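Local atomic coordinates of 4-hydroxybutyrate coenzyme A transferase (Shewanella oneidensis, PDB entry 2OAS), a protein that binds coenzyme A and probably transfers it between short-chain carboxylic acids such as acetate and 4-hydroxybutyrate. Residues N300-N305 and G344-I349; S293-N298 and M333-G338; I115-P120 and I147-P152; I4-A9 and F168-E173; L103-E108 and A135-C140. One frame throughout, in Å; residues are numbered along the deposited sequence.

Contact 1. Residues N300-N305 and G344-I349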
# COMPACT_ATOMS: atom_id res chain seq x y z
N ASN A 300 -10.63 16.40 3.98
CA ASN A 300 -10.52 16.88 2.60
C ASN A 300 -9.10 16.92 2.04
O ASN A 300 -8.73 17.86 1.34
CB ASN A 300 -11.16 18.26 2.50
CG ASN A 300 -12.60 18.26 2.97
OD1 ASN A 300 -13.43 17.52 2.46
ND2 ASN A 300 -12.90 19.10 3.96
N VAL A 301 -8.30 15.92 2.36
CA VAL A 301 -6.94 15.86 1.85
C VAL A 301 -7.01 15.75 0.32
O VAL A 301 -7.86 15.05 -0.22
CB VAL A 301 -6.18 14.63 2.42
CG1 VAL A 301 -4.97 14.31 1.56
CG2 VAL A 301 -5.75 14.92 3.85
N MSE A 302 -6.10 16.45 -0.37
CA MSE A 302 -6.04 16.45 -1.83
C MSE A 302 -4.62 16.05 -2.20
O MSE A 302 -3.70 16.86 -2.15
CB MSE A 302 -6.36 17.85 -2.37
CG MSE A 302 -6.29 18.00 -3.89
SE MSE A 302 -7.71 17.11 -4.87
CE MSE A 302 -6.71 15.62 -5.55
N ALA A 303 -4.45 14.80 -2.57
CA ALA A 303 -3.14 14.30 -2.91
C ALA A 303 -2.94 14.23 -4.42
O ALA A 303 -3.62 13.48 -5.11
CB ALA A 303 -2.94 12.94 -2.29
N ILE A 304 -2.00 15.02 -4.91
CA ILE A 304 -1.73 15.07 -6.34
C ILE A 304 -0.31 14.64 -6.65
O ILE A 304 0.64 15.32 -6.29
CB ILE A 304 -1.95 16.50 -6.86
CG1 ILE A 304 -3.39 16.93 -6.57
CG2 ILE A 304 -1.64 16.57 -8.32
CD1 ILE A 304 -3.63 18.40 -6.79
N ASN A 305 -0.18 13.51 -7.32
CA ASN A 305 1.14 12.99 -7.66
C ASN A 305 1.22 12.65 -9.14
O ASN A 305 0.24 12.80 -9.87
CB ASN A 305 1.43 11.74 -6.82
CG ASN A 305 1.54 12.06 -5.34
OD1 ASN A 305 2.63 12.37 -4.85
ND2 ASN A 305 0.42 12.00 -4.63
N GLY A 344 -13.67 12.98 3.02
CA GLY A 344 -13.88 13.72 1.79
C GLY A 344 -12.58 13.92 1.04
O GLY A 344 -12.47 14.79 0.19
N GLY A 345 -11.58 13.09 1.36
CA GLY A 345 -10.31 13.21 0.68
C GLY A 345 -10.32 12.63 -0.72
O GLY A 345 -11.11 11.74 -1.04
N ARG A 346 -9.45 13.16 -1.57
CA ARG A 346 -9.35 12.69 -2.94
C ARG A 346 -7.89 12.66 -3.34
O ARG A 346 -7.09 13.46 -2.85
CB ARG A 346 -10.12 13.63 -3.87
CG ARG A 346 -11.61 13.62 -3.64
CD ARG A 346 -12.14 15.02 -3.63
NE ARG A 346 -11.75 15.71 -2.41
CZ ARG A 346 -11.41 16.99 -2.36
NH1 ARG A 346 -11.41 17.73 -3.46
NH2 ARG A 346 -11.06 17.53 -1.20
N SER A 347 -7.53 11.74 -4.22
CA SER A 347 -6.16 11.65 -4.70
C SER A 347 -6.24 11.72 -6.21
O SER A 347 -7.29 11.46 -6.80
CB SER A 347 -5.49 10.34 -4.27
OG SER A 347 -5.97 9.24 -5.03
N VAL A 348 -5.12 12.05 -6.84
CA VAL A 348 -5.08 12.15 -8.27
C VAL A 348 -3.68 11.88 -8.79
O VAL A 348 -2.69 12.42 -8.27
CB VAL A 348 -5.53 13.56 -8.76
CG1 VAL A 348 -5.31 13.70 -10.24
CG2 VAL A 348 -7.01 13.77 -8.45
N ILE A 349 -3.61 11.03 -9.81
CA ILE A 349 -2.35 10.70 -10.45
C ILE A 349 -2.41 11.46 -11.77
O ILE A 349 -3.19 11.11 -12.65
CB ILE A 349 -2.24 9.21 -10.77
CG1 ILE A 349 -2.13 8.41 -9.48
CG2 ILE A 349 -0.99 8.94 -11.58
CD1 ILE A 349 -0.79 8.55 -8.82

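Contact 2. Residues S293-N298 and M333-G338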
# COMPACT_ATOMS: atom_id res chain seq x y z
N SER A 293 -1.31 7.35 8.97
CA SER A 293 -2.06 7.50 10.20
C SER A 293 -2.20 8.98 10.58
O SER A 293 -3.17 9.38 11.23
CB SER A 293 -1.37 6.71 11.31
OG SER A 293 -1.89 7.04 12.58
N ILE A 294 -1.23 9.79 10.18
CA ILE A 294 -1.27 11.23 10.48
C ILE A 294 -1.98 12.01 9.38
O ILE A 294 -2.81 12.88 9.65
CB ILE A 294 0.14 11.80 10.67
CG1 ILE A 294 0.73 11.24 11.95
CG2 ILE A 294 0.10 13.32 10.70
CD1 ILE A 294 2.15 11.66 12.17
N ILE A 295 -1.66 11.69 8.13
CA ILE A 295 -2.25 12.36 6.98
C ILE A 295 -3.79 12.33 6.99
O ILE A 295 -4.44 13.33 6.68
CB ILE A 295 -1.76 11.71 5.67
CG1 ILE A 295 -0.24 11.65 5.67
CG2 ILE A 295 -2.28 12.49 4.48
CD1 ILE A 295 0.34 10.97 4.45
N ARG A 296 -4.35 11.17 7.34
CA ARG A 296 -5.80 10.97 7.41
C ARG A 296 -6.46 11.87 8.47
O ARG A 296 -7.68 12.04 8.45
CB ARG A 296 -6.13 9.51 7.73
CG ARG A 296 -5.88 9.14 9.20
CD ARG A 296 -6.22 7.67 9.49
NE ARG A 296 -7.58 7.31 9.10
CZ ARG A 296 -8.11 6.10 9.24
NH1 ARG A 296 -7.39 5.12 9.78
NH2 ARG A 296 -9.35 5.87 8.83
N LYS A 297 -5.67 12.42 9.38
CA LYS A 297 -6.24 13.28 10.43
C LYS A 297 -6.81 14.59 9.89
O LYS A 297 -7.68 15.19 10.51
CB LYS A 297 -5.19 13.58 11.52
CG LYS A 297 -4.80 12.38 12.37
CD LYS A 297 -3.77 12.73 13.42
CE LYS A 297 -3.41 11.51 14.27
NZ LYS A 297 -2.41 11.85 15.33
N ASN A 298 -6.33 15.02 8.73
CA ASN A 298 -6.83 16.24 8.12
C ASN A 298 -7.92 15.93 7.11
O ASN A 298 -7.74 15.11 6.21
CB ASN A 298 -5.72 16.99 7.38
CG ASN A 298 -4.77 17.67 8.31
OD1 ASN A 298 -5.20 18.28 9.30
ND2 ASN A 298 -3.49 17.60 8.02
N MSE A 333 2.24 6.71 -2.46
CA MSE A 333 1.26 5.70 -2.07
C MSE A 333 0.63 6.03 -0.72
O MSE A 333 -0.58 6.01 -0.56
CB MSE A 333 1.93 4.34 -2.02
CG MSE A 333 0.94 3.21 -1.95
SE MSE A 333 1.80 1.57 -1.41
CE MSE A 333 1.77 1.88 0.48
N ASP A 334 1.48 6.31 0.26
CA ASP A 334 1.02 6.65 1.60
C ASP A 334 0.06 7.84 1.54
O ASP A 334 -0.95 7.86 2.24
CB ASP A 334 2.21 6.98 2.49
CG ASP A 334 2.95 5.74 2.97
OD1 ASP A 334 4.04 5.90 3.53
OD2 ASP A 334 2.43 4.62 2.80
N PHE A 335 0.38 8.83 0.69
CA PHE A 335 -0.47 10.01 0.54
C PHE A 335 -1.78 9.71 -0.17
O PHE A 335 -2.81 10.34 0.10
CB PHE A 335 0.27 11.11 -0.21
CG PHE A 335 1.12 11.97 0.67
CD1 PHE A 335 0.52 12.82 1.60
CD2 PHE A 335 2.49 11.92 0.60
CE1 PHE A 335 1.29 13.60 2.45
CE2 PHE A 335 3.27 12.70 1.45
CZ PHE A 335 2.67 13.54 2.38
N ILE A 336 -1.74 8.75 -1.09
CA ILE A 336 -2.92 8.36 -1.84
C ILE A 336 -3.86 7.55 -0.96
O ILE A 336 -5.09 7.65 -1.10
CB ILE A 336 -2.50 7.57 -3.10
CG1 ILE A 336 -1.85 8.54 -4.09
CG2 ILE A 336 -3.69 6.88 -3.74
CD1 ILE A 336 -1.41 7.90 -5.39
N ARG A 337 -3.30 6.76 -0.05
CA ARG A 337 -4.11 5.96 0.85
C ARG A 337 -4.70 6.87 1.94
O ARG A 337 -5.90 6.83 2.20
CB ARG A 337 -3.28 4.85 1.52
CG ARG A 337 -4.13 3.88 2.39
CD ARG A 337 -5.22 3.20 1.56
NE ARG A 337 -5.97 2.15 2.26
CZ ARG A 337 -5.44 1.04 2.77
NH1 ARG A 337 -4.14 0.81 2.69
NH2 ARG A 337 -6.23 0.13 3.35
N GLY A 338 -3.83 7.68 2.55
CA GLY A 338 -4.25 8.60 3.59
C GLY A 338 -5.33 9.51 3.05
O GLY A 338 -6.27 9.88 3.76

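Contact 3. Residues I115-P120 and I147-P152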
# COMPACT_ATOMS: atom_id res chain seq x y z
N ILE A 115 26.86 12.69 6.53
CA ILE A 115 27.35 13.95 6.01
C ILE A 115 26.15 14.88 5.93
O ILE A 115 25.15 14.56 5.27
CB ILE A 115 27.92 13.81 4.58
CG1 ILE A 115 28.82 12.58 4.48
CG2 ILE A 115 28.68 15.08 4.23
CD1 ILE A 115 29.98 12.57 5.44
N ILE A 116 26.23 16.03 6.58
CA ILE A 116 25.10 16.93 6.54
C ILE A 116 25.46 18.39 6.37
O ILE A 116 26.60 18.78 6.56
CB ILE A 116 24.26 16.77 7.83
CG1 ILE A 116 25.07 17.19 9.05
CG2 ILE A 116 23.86 15.33 8.00
CD1 ILE A 116 24.30 17.08 10.34
N GLN A 117 24.48 19.19 5.99
CA GLN A 117 24.66 20.62 5.80
C GLN A 117 23.69 21.35 6.74
O GLN A 117 22.47 21.17 6.62
CB GLN A 117 24.34 21.01 4.37
CG GLN A 117 24.69 22.45 4.07
CD GLN A 117 24.46 22.82 2.64
OE1 GLN A 117 24.83 23.91 2.20
NE2 GLN A 117 23.86 21.91 1.88
N VAL A 118 24.22 22.17 7.65
CA VAL A 118 23.36 22.90 8.59
C VAL A 118 23.59 24.40 8.65
O VAL A 118 24.59 24.93 8.15
CB VAL A 118 23.51 22.39 10.04
CG1 VAL A 118 23.17 20.91 10.13
CG2 VAL A 118 24.93 22.64 10.52
N SER A 119 22.66 25.09 9.30
CA SER A 119 22.80 26.53 9.46
C SER A 119 23.76 26.71 10.62
O SER A 119 23.92 25.82 11.44
CB SER A 119 21.45 27.17 9.79
OG SER A 119 20.83 26.47 10.85
N PRO A 120 24.43 27.86 10.68
CA PRO A 120 25.37 28.09 11.77
C PRO A 120 24.72 27.95 13.14
O PRO A 120 23.53 28.22 13.31
CB PRO A 120 25.89 29.49 11.49
CG PRO A 120 24.73 30.15 10.83
CD PRO A 120 24.27 29.08 9.87
N ILE A 147 29.59 14.47 10.31
CA ILE A 147 30.46 15.46 9.68
C ILE A 147 29.52 16.50 9.07
O ILE A 147 28.82 16.23 8.11
CB ILE A 147 31.34 14.80 8.61
CG1 ILE A 147 32.34 13.86 9.29
CG2 ILE A 147 32.07 15.86 7.78
CD1 ILE A 147 33.17 13.04 8.32
N ALA A 148 29.51 17.68 9.66
CA ALA A 148 28.63 18.75 9.25
C ALA A 148 29.29 19.90 8.51
O ALA A 148 30.42 20.29 8.80
CB ALA A 148 27.89 19.32 10.47
N HIS A 149 28.56 20.45 7.57
CA HIS A 149 29.07 21.55 6.82
C HIS A 149 28.21 22.73 7.23
O HIS A 149 27.01 22.74 6.99
CB HIS A 149 28.96 21.25 5.32
CG HIS A 149 28.87 22.46 4.47
ND1 HIS A 149 29.71 23.54 4.64
CD2 HIS A 149 28.00 22.80 3.49
CE1 HIS A 149 29.36 24.50 3.79
NE2 HIS A 149 28.33 24.07 3.08
N ILE A 150 28.83 23.71 7.88
CA ILE A 150 28.10 24.89 8.31
C ILE A 150 28.00 25.91 7.20
O ILE A 150 29.01 26.47 6.74
CB ILE A 150 28.76 25.53 9.53
CG1 ILE A 150 28.79 24.52 10.68
CG2 ILE A 150 28.01 26.81 9.90
CD1 ILE A 150 29.47 25.02 11.92
N ASN A 151 26.77 26.17 6.77
CA ASN A 151 26.53 27.10 5.68
C ASN A 151 25.58 28.20 6.07
O ASN A 151 24.41 27.94 6.32
CB ASN A 151 25.95 26.35 4.49
CG ASN A 151 25.67 27.25 3.31
OD1 ASN A 151 26.00 28.45 3.33
ND2 ASN A 151 25.08 26.69 2.27
N PRO A 152 26.07 29.44 6.15
CA PRO A 152 25.27 30.60 6.51
C PRO A 152 24.07 30.80 5.58
O PRO A 152 23.16 31.56 5.89
CB PRO A 152 26.25 31.75 6.40
CG PRO A 152 27.53 31.13 6.82
CD PRO A 152 27.50 29.79 6.11

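Contact 4. Residues I4-A9 and F168-E173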
# COMPACT_ATOMS: atom_id res chain seq x y z
N ILE A 4 35.68 19.10 16.01
CA ILE A 4 36.91 19.60 15.44
C ILE A 4 36.60 20.60 14.35
O ILE A 4 35.93 20.28 13.37
CB ILE A 4 37.73 18.46 14.85
CG1 ILE A 4 37.85 17.32 15.86
CG2 ILE A 4 39.12 18.95 14.49
CD1 ILE A 4 38.58 16.12 15.32
N VAL A 5 37.09 21.82 14.52
CA VAL A 5 36.86 22.89 13.55
C VAL A 5 37.84 22.79 12.39
O VAL A 5 38.91 23.39 12.43
CB VAL A 5 37.00 24.28 14.21
CG1 VAL A 5 36.60 25.37 13.23
CG2 VAL A 5 36.13 24.35 15.45
N CYS A 6 37.48 22.06 11.35
CA CYS A 6 38.35 21.90 10.20
C CYS A 6 38.53 23.19 9.43
O CYS A 6 37.64 24.05 9.43
CB CYS A 6 37.79 20.83 9.27
SG CYS A 6 37.68 19.22 10.05
N GLN A 7 39.67 23.33 8.77
CA GLN A 7 39.95 24.53 7.99
C GLN A 7 39.65 24.30 6.51
O GLN A 7 39.68 25.25 5.74
CB GLN A 7 41.40 24.97 8.17
CG GLN A 7 41.51 26.44 8.55
CD GLN A 7 40.84 26.75 9.88
OE1 GLN A 7 40.19 27.78 10.04
NE2 GLN A 7 41.01 25.84 10.84
N SER A 8 39.36 23.06 6.13
CA SER A 8 39.03 22.73 4.74
C SER A 8 38.07 21.55 4.68
O SER A 8 38.03 20.72 5.60
CB SER A 8 40.29 22.40 3.95
OG SER A 8 40.83 21.16 4.37
N ALA A 9 37.31 21.45 3.60
CA ALA A 9 36.36 20.35 3.44
C ALA A 9 37.08 19.01 3.44
O ALA A 9 36.56 18.02 3.94
CB ALA A 9 35.58 20.51 2.15
N PHE A 168 28.54 16.69 16.66
CA PHE A 168 29.36 16.63 15.45
C PHE A 168 30.81 16.25 15.76
O PHE A 168 31.40 16.73 16.73
CB PHE A 168 29.35 18.01 14.74
CG PHE A 168 27.97 18.51 14.37
CD1 PHE A 168 27.79 19.82 13.92
CD2 PHE A 168 26.85 17.69 14.44
CE1 PHE A 168 26.54 20.30 13.55
CE2 PHE A 168 25.59 18.16 14.07
CZ PHE A 168 25.43 19.47 13.63
N ALA A 169 31.39 15.39 14.94
CA ALA A 169 32.79 14.97 15.15
C ALA A 169 33.71 15.98 14.49
O ALA A 169 34.83 16.22 14.94
CB ALA A 169 33.03 13.59 14.57
N ALA A 170 33.22 16.55 13.41
CA ALA A 170 33.98 17.51 12.64
C ALA A 170 33.03 18.55 12.08
O ALA A 170 31.84 18.28 11.91
CB ALA A 170 34.70 16.81 11.51
N VAL A 171 33.59 19.72 11.79
CA VAL A 171 32.82 20.84 11.26
C VAL A 171 33.65 21.74 10.34
O VAL A 171 34.75 22.14 10.69
CB VAL A 171 32.25 21.66 12.44
CG1 VAL A 171 32.01 23.07 12.03
CG2 VAL A 171 30.95 21.05 12.92
N TYR A 172 33.12 22.03 9.15
CA TYR A 172 33.78 22.92 8.20
C TYR A 172 32.77 23.99 7.81
O TYR A 172 31.65 23.69 7.41
CB TYR A 172 34.24 22.17 6.94
CG TYR A 172 34.70 23.10 5.84
CD1 TYR A 172 35.81 23.95 6.03
CD2 TYR A 172 34.01 23.19 4.63
CE1 TYR A 172 36.21 24.86 5.04
CE2 TYR A 172 34.40 24.09 3.64
CZ TYR A 172 35.49 24.93 3.86
OH TYR A 172 35.84 25.84 2.89
N GLU A 173 33.19 25.25 7.89
CA GLU A 173 32.28 26.33 7.59
C GLU A 173 32.61 27.19 6.37
O GLU A 173 33.72 27.70 6.24
CB GLU A 173 32.16 27.24 8.80
CG GLU A 173 31.26 28.44 8.59
CD GLU A 173 31.27 29.38 9.79
OE1 GLU A 173 32.33 29.98 10.06
OE2 GLU A 173 30.21 29.50 10.45
O HOH W 1 35.56 25.63 9.19

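Contact 5. Residues L103-E108 and A135-C140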
# COMPACT_ATOMS: atom_id res chain seq x y z
N LEU A 103 14.21 2.04 9.49
CA LEU A 103 15.29 1.14 9.10
C LEU A 103 16.56 1.54 9.85
O LEU A 103 17.38 0.69 10.23
CB LEU A 103 15.55 1.23 7.59
CG LEU A 103 16.41 0.14 6.96
CD1 LEU A 103 15.61 -1.15 6.89
CD2 LEU A 103 16.84 0.53 5.56
N PHE A 104 16.72 2.84 10.06
CA PHE A 104 17.89 3.32 10.78
C PHE A 104 17.72 3.11 12.26
O PHE A 104 18.55 2.47 12.91
CB PHE A 104 18.14 4.80 10.50
CG PHE A 104 18.48 5.11 9.08
CD1 PHE A 104 18.97 4.13 8.23
CD2 PHE A 104 18.32 6.40 8.59
CE1 PHE A 104 19.30 4.41 6.91
CE2 PHE A 104 18.65 6.71 7.27
CZ PHE A 104 19.14 5.71 6.42
N ARG A 105 16.62 3.62 12.81
CA ARG A 105 16.37 3.49 14.25
C ARG A 105 16.30 2.06 14.77
O ARG A 105 16.80 1.77 15.85
CB ARG A 105 15.10 4.27 14.63
CG ARG A 105 15.37 5.76 14.79
CD ARG A 105 14.19 6.64 14.41
NE ARG A 105 14.54 8.05 14.57
CZ ARG A 105 13.84 9.07 14.11
NH1 ARG A 105 12.71 8.87 13.43
NH2 ARG A 105 14.28 10.30 14.32
N SER A 106 15.69 1.17 13.99
CA SER A 106 15.56 -0.24 14.38
C SER A 106 16.92 -0.92 14.34
O SER A 106 17.07 -2.07 14.73
CB SER A 106 14.63 -0.97 13.42
OG SER A 106 15.25 -1.10 12.15
N GLY A 107 17.91 -0.19 13.84
CA GLY A 107 19.25 -0.73 13.75
C GLY A 107 19.42 -1.74 12.63
O GLY A 107 20.47 -2.38 12.52
N GLU A 108 18.40 -1.89 11.79
CA GLU A 108 18.48 -2.84 10.68
C GLU A 108 19.57 -2.43 9.70
O GLU A 108 20.26 -3.27 9.14
CB GLU A 108 17.13 -2.95 9.97
CG GLU A 108 16.04 -3.63 10.82
CD GLU A 108 14.65 -3.56 10.18
OE1 GLU A 108 14.12 -2.43 10.01
OE2 GLU A 108 14.10 -4.63 9.85
N ALA A 135 14.86 11.99 6.28
CA ALA A 135 15.33 10.91 7.14
C ALA A 135 16.72 11.14 7.69
O ALA A 135 17.28 10.27 8.37
CB ALA A 135 15.31 9.61 6.37
N THR A 136 17.28 12.31 7.41
CA THR A 136 18.63 12.63 7.88
C THR A 136 18.63 12.75 9.41
O THR A 136 19.58 12.34 10.08
CB THR A 136 19.17 13.91 7.16
OG1 THR A 136 20.38 14.35 7.77
CG2 THR A 136 18.14 15.02 7.19
N LEU A 137 17.55 13.28 9.97
CA LEU A 137 17.42 13.45 11.41
C LEU A 137 17.57 12.08 12.08
O LEU A 137 18.27 11.94 13.09
CB LEU A 137 16.06 14.07 11.72
CG LEU A 137 15.75 14.54 13.14
CD1 LEU A 137 15.40 13.35 13.99
CD2 LEU A 137 16.94 15.29 13.72
N ALA A 138 16.93 11.07 11.50
CA ALA A 138 16.99 9.70 12.00
C ALA A 138 18.39 9.13 11.80
O ALA A 138 18.90 8.36 12.64
CB ALA A 138 15.95 8.84 11.29
N ALA A 139 19.02 9.51 10.68
CA ALA A 139 20.37 9.05 10.36
C ALA A 139 21.35 9.64 11.37
O ALA A 139 22.26 8.97 11.84
CB ALA A 139 20.74 9.48 8.95
N CYS A 140 21.16 10.91 11.70
CA CYS A 140 22.04 11.57 12.67
C CYS A 140 21.89 10.95 14.06
O CYS A 140 22.78 11.06 14.89
CB CYS A 140 21.74 13.06 12.76
SG CYS A 140 22.27 13.96 11.32

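Contact 1. Residues N300-N305 and G344-I349
Strands 301-305 and 346-349 run in the same direction, their axes 4.6 Å apart at the closest point and 9° out of line. They are inner neighbours in a mixed sheet, joined by a long beta-alpha-beta connection that makes a beta excursion before helix 332-341, which covers the face bearing Ala303, Ser347, Asn305 and Ile349. The bonds form the usual parallel pattern: Arg346 donates through N to Val301 O and accepts Ala303 N on its O, Val348 N meets Ala303 O and Asn305 N meets Val348 O. Small Ala303 and Ser347 suit the close approach of that helix. On the other face Met302, a selenomethionine, starts with CG anti to the backbone N (chi1 179°) and then bends twice. Its unbranched chain can thereby lay SE over one face of the Arg346 guanidinium, 4.0 Å from NH1, and bring CE to 3.5 Å from Val348 CG2. Gly344 turns with positive phi, which glycine adopts easily, and its carbonyl faces the arginine of its own segment. The chain of Arg346 folds back, NH2 forming a salt bridge with Asp205, while Arg346 NE donates to Gly344 O at 2.9 Å, close to the guanidinium plane.

Contact 2. Residues S293-N298 and M333-G338
Ile295, on helix 292-295, directs its CB at helix 332-341 and carries most of this contact. That CB faces Gly338, a residue with no side chain to hold the backbones apart, and the neighbouring CA atoms of Arg296 and Gly338 come within 4.8 Å. From CB, the branch Ile295 CG2 passes beside Gly338 and reaches Phe335 CD1 at 4.0 Å. On the other branch, Ile295 CG1 lies 4.1 Å from Phe335 CE1. With chi2 of Ile295 extended at 177°, CG1 carries the tip forward until Ile295 CD1 rests over the face of the ring, 3.4 Å from Phe335 CD1. This is a CH-pi contact: Ile295 CD1 stands 3.8 Å from the Phe335 ring centroid, 29° off the ring normal. A beta-branched aliphatic chain suits the place: CG2 lies alongside both the bare Gly338 and the ring, while CG1 carries CD1 over the ring face. A type I beta turn runs from Ile295 to Asn298. On helix 332-341, Asp334 bonds to Ser98 and pairs with Arg337 of the second subunit, while Arg337 pairs in turn with Asp334 of that subunit. The apolar pair thus lies beside a dimer interface and backs the CoA site, where the Phe335 side chain is about 4 Å from that of Glu233, the residue that binds CoA covalently.

Contact 3. Residues I115-P120 and I147-P152
Aliphatic side chains fill the middle of this pairing of parallel strands 115-118 and 147-150. On one face Ile116 puts CG1 in the crowded position between its backbone N and carbonyl carbon (chi1 64°), which lays CG1 3.8 Å from Ala148 CB. Val118 and Ile150 continue that face; the small Ala148 lets the bulkier neighbours close in, and Thr136 and Cys140 of helix 136-142 pack on Ile116. On the opposite face Ile115 CD1 lies 4.1 Å from Ile147 CB, and Leu34 of helix 32-41 touches both residues. The strands belong to the Rossmann-like parallel sheet of the N-terminal half, with helix 136-142 in the crossover between them. Backbone bonds begin with Ile116 N to Ile147 O and end with Asn151 N to Val118 O, the last almost straight at 175°. Past this end Pro120 rests on Ile150, its CA 3.5 Å from Ile150 CG2. Farther along the face of Ile115 and Ile147 lies the polar edge, Gln117 and His149. Gln117 is extended, with CG anti to the backbone N, and slides its CG past the imidazole to 3.4 Å from His149 CD2. Its OE1 then accepts from Asn151 ND2 at 2.8 Å, the two amides lying nearly coplanar, 12° apart. Gln117 NE2 continues to Ala29 O, and Asn151 OD1 takes the backbone N of Gln153 and Ala176. Two buried carboxamides, each donating and accepting, therefore tie three loops at the C-terminal strand ends, without needing a charge.

Contact 4. Residues I4-A9 and F168-E173
Tyr172 makes the dense part of this contact. With CG anti to the backbone N (chi1 170°), its ring is set against the turn that follows strand 4-5, so that the peptide group between Ser8 and Ala9 lies over one face. Ala9 N sits above the ring centre, and Ser8 CA comes within 3.5 Å of Tyr172 CE1. Ala9 CB adds an apolar touch 4.0 Å from Tyr172 CD2, while Cys6 O approaches the ring edge in plane. A flat, wide aromatic suits a surface made mostly of backbone, and its hydroxyl reaches past it to Gln174 OE1. Cys6 also points inward, its SG 4.1 Å from Ala170 CB; a small thiol and a methyl allow the two chains to come close here. Strand 4-5 is the outermost strand of the N-terminal parallel sheet, added alongside 170-173, and after a short turn, 6-8, the chain enters helix 9-13. There Ser8 is the N-cap, its OG taking up Glu11 N. The strand pairing is short: Val171 N donates to Ile4 O at 2.9 Å, and Cys6 N to Val171 O is more bent, at 133°. At the outer end the fit loosens. Ile4 N reaches Ala169 O at 3.2 Å, but from 48° above the carbonyl plane, and the side chains of Ile4 and Val5 are largely exposed. Farther on, a water bridges the two chains, donating to Cys6 O at 2.6 Å and accepting from Glu173 N.

Contact 5. Residues L103-E108 and A135-C140
Two helices of the Rossmann-like alpha/beta fold of the N-terminal half, 100-105 and 136-142, each preceding one of two neighbouring strands, pack here through alanines on one and a phenylalanine and an arginine on the other. The CB of Phe104 is directed toward helix 136-142. Its ring brings CE2 to 3.9 Å from Ala139 CB and CD2 to 3.8 Å from Ala139 CA, so the helix backbone itself is part of the surface it meets. Ala135 O lies at the ring edge, in plane, 4.0 Å from Phe104 CE2; the electron-poor rim of an aromatic ring suits such a carbonyl. Arg105 spreads its guanidinium across the methyl of Ala138, whose CB stands over the centre of one face, 3.5 Å from Arg105 CZ. At the edge of the same group Leu137 CD1 touches Arg105 NH2 at 3.3 Å. The methyl of Ala138 allows the guanidinium to lie flat against the helix, and that of Ala139 lets the phenylalanine ring come near its backbone. The next shell fixes these groups. Trp23 of strand 21-24 meets Phe104 edge-to-face, and Glu287 and Asp285 both form salt bridges with Arg105 NH1, while Gln141 OE1 accepts from NH2. Past the helix, Gly107 adopts positive phi, which glycine takes readily, with its N bonded to Phe104 O. Glu108 pairs with Lys393 of the second subunit, and its backbone N closes an ST turn on Ser106 OG at 3.3 Å.

How the contacts relate
The five contacts form two groups, one in each half of the chain. In the C-terminal half, contacts 1 and 2 have centres 9 Å apart and interlock, since helix 332-341 lies on the strands of contact 1 and Ile349 CD1 meets Ile336 CD1 at 3.5 Å. The side chains of Asn305 (contact 1) and Phe335 (contact 2) are about 5 and 7 Å from bound CoA. In the N-terminal half, contacts 3 and 4 are successive strand pairings of one sheet, also with centres 9 Å apart. Contact 5 crosses contact 3 along the chain, helices 100-105 and 136-142 each preceding one of its strands, with centres 19 Å apart. Contact 5 approaches contact 2 to about 11 Å between nearest atoms, and both touch the second subunit.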